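Local coordinates for HIT family hydrolase (Legionella pneumophila subsp. pneumophila, PDB 6D6J) that probably hydrolyses nucleotide phosphate derivatives as a zinc-binding member of the histidine triad family, through a histidine that is transiently nucleotidylated, at the interface of chains A and B. Coordinates in Å, arbitrary orientation; residue numbers count along the deposited sequence, not the author numbering. Chains: chain A/B, HIT family hydrolase.

The interface of chains A and B. Residues chain A 57-60; chain B 73, 76, 80.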
ATOM      1  N   ILE A  57       9.717  -5.511  -0.520  1.00  5.18           N
ATOM      2  CA  ILE A  57       8.469  -6.216  -0.221  1.00  4.74           C
ATOM      3  C   ILE A  57       8.519  -7.653  -0.726  1.00  4.65           C
ATOM      4  O   ILE A  57       7.856  -8.535  -0.167  1.00  4.83           O
ATOM      5  CB  ILE A  57       7.267  -5.409  -0.764  1.00  5.18           C
ATOM      6  CG1 ILE A  57       7.096  -4.118   0.048  1.00  6.02           C
ATOM      7  CG2 ILE A  57       5.979  -6.231  -0.799  1.00  5.66           C
ATOM      8  CD1 ILE A  57       6.558  -4.304   1.460  1.00  7.16           C
ATOM      9  N   ASN A  58       9.337  -7.929  -1.758  1.00  4.99           N
ATOM     10  CA  ASN A  58       9.444  -9.290  -2.265  1.00  5.33           C
ATOM     11  C   ASN A  58      10.027 -10.245  -1.226  1.00  4.68           C
ATOM     12  O   ASN A  58       9.882 -11.463  -1.378  1.00  5.84           O
ATOM     13  CB  ASN A  58      10.299  -9.290  -3.537  1.00  5.79           C
ATOM     14  CG  ASN A  58      10.090 -10.513  -4.408  1.00  5.93           C
ATOM     15  OD1 ASN A  58       8.983 -11.033  -4.522  1.00  6.04           O
ATOM     16  ND2 ASN A  58      11.157 -10.970  -5.047  1.00  7.06           N
ATOM     17  N   ASP A  59      10.635  -9.727  -0.151  1.00  4.45           N
ATOM     18  CA  ASP A  59      11.212 -10.534   0.920  1.00  4.80           C
ATOM     19  C   ASP A  59      10.257 -10.759   2.091  1.00  4.96           C
ATOM     20  O   ASP A  59      10.624 -11.447   3.053  1.00  5.18           O
ATOM     21  CB  ASP A  59      12.460  -9.837   1.486  1.00  5.76           C
ATOM     22  CG  ASP A  59      13.596  -9.726   0.491  1.00  6.95           C
ATOM     23  OD1 ASP A  59      13.641 -10.536  -0.460  1.00  7.79           O
ATOM     24  OD2 ASP A  59      14.455  -8.831   0.695  1.00  8.34           O
ATOM     25  N   VAL A  60       9.059 -10.168   2.063  1.00  5.24           N
ATOM     26  CA  VAL A  60       8.144 -10.250   3.200  1.00  5.58           C
ATOM     27  C   VAL A  60       7.704 -11.686   3.465  1.00  5.14           C
ATOM     28  O   VAL A  60       7.521 -12.497   2.543  1.00  5.51           O
ATOM     29  CB  VAL A  60       6.956  -9.311   2.919  1.00  7.22           C
ATOM     30  CG1 VAL A  60       5.664  -9.769   3.612  1.00  8.35           C
ATOM     31  CG2 VAL A  60       7.347  -7.858   3.265  1.00  7.48           C
TER
ATOM     32  N   ILE B  73       0.512  -9.065   2.481  1.00  5.87           N
ATOM     33  CA  ILE B  73       1.310 -10.273   2.309  1.00  6.64           C
ATOM     34  C   ILE B  73       0.789 -11.095   1.137  1.00  6.09           C
ATOM     35  O   ILE B  73       1.571 -11.591   0.319  1.00  6.48           O
ATOM     36  CB  ILE B  73       1.347 -11.072   3.621  1.00  6.67           C
ATOM     37  CG1 ILE B  73       2.118 -10.294   4.696  1.00  7.22           C
ATOM     38  CG2 ILE B  73       1.992 -12.448   3.402  1.00  8.33           C
ATOM     39  CD1 ILE B  73       1.851 -10.781   6.113  1.00  7.70           C
ATOM     40  N   LYS B  76       1.995  -9.672  -2.178  1.00  5.84           N
ATOM     41  CA  LYS B  76       3.373  -9.987  -2.557  1.00  6.19           C
ATOM     42  C   LYS B  76       3.524 -11.433  -3.008  1.00  6.13           C
ATOM     43  O   LYS B  76       4.343 -11.726  -3.886  1.00  7.22           O
ATOM     44  CB  LYS B  76       4.406  -9.563  -1.494  1.00  8.18           C
ATOM     45  CG  LYS B  76       4.484 -10.295  -0.163  1.00  9.27           C
ATOM     46  CD  LYS B  76       5.267 -11.649  -0.199  1.00  8.33           C
ATOM     47  CE  LYS B  76       6.705 -11.611  -0.733  1.00  7.24           C
ATOM     48  NZ  LYS B  76       7.473 -12.816  -0.242  1.00  6.12           N
ATOM     49  N   GLN B  80       4.419 -12.707  -7.169  1.00  5.88           N
ATOM     50  CA  GLN B  80       5.326 -13.765  -7.614  1.00  6.20           C
ATOM     51  C   GLN B  80       4.599 -14.767  -8.505  1.00  7.50           C
ATOM     52  O   GLN B  80       5.105 -15.152  -9.568  1.00  8.84           O
ATOM     53  CB  GLN B  80       5.890 -14.486  -6.396  1.00  7.05           C
ATOM     54  CG  GLN B  80       6.745 -13.598  -5.553  1.00  7.13           C
ATOM     55  CD  GLN B  80       7.205 -14.259  -4.276  1.00  7.44           C
ATOM     56  OE1 GLN B  80       6.624 -15.253  -3.822  1.00  8.95           O
ATOM     57  NE2 GLN B  80       8.236 -13.696  -3.666  1.00  7.57           N
TER
HETATM   58  O   HOH W   1       6.457 -10.034  -4.490  1.00  7.00           O
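A:Val60, A:Asn58 and A:Ile57 meet B:Lys76, B:Gln80 and B:Ile73 in part of a two-fold homodimer interface, of the kind typical of histidine triad proteins. The patch joins the 3-10 helix 57-59 of one subunit to helix 62-81 of the other, and its twin repeats the join with the chains exchanged. Its centre lies about 12 Å from the active-site A:His107. B:Lys76 is the main link. Its CG lies between its backbone N and carbonyl carbon (chi1 70°), and further bends at chi2 and chi3 carry the terminal amino group, NZ, to the end of the 3-10 helix. There NZ donates to two backbone carbonyls. B:Lys76 NZ lies 2.8 Å from A:Val60 O, in the carbonyl plane on a lone pair. B:Lys76 NZ lies 3.0 Å from A:Asn58 O, above that carbonyl's plane. The lysine's carbon chain also packs on the 3-10 helix, where B:Lys76 CB lies 3.7 Å from A:Ile57 CG2. Beside it, A:Val60 CG1 touches B:Ile73 CG1 at 3.7 Å, the two side chains crossing at about a right angle. One turn further along the helix of chain B, B:Gln80 meets A:Asn58; their side-chain amides stand nearly perpendicular (86°). B:Gln80 NE2 donates to A:Asn58 OD1 at 2.9 Å, approaching from above the asparagine amide plane. Water 1 lies 2.7 Å from A:Asn58 OD1. Water 1 also lies 2.8 Å from B:Lys76 O, the backbone carbonyl oxygen, and so bridges the chains.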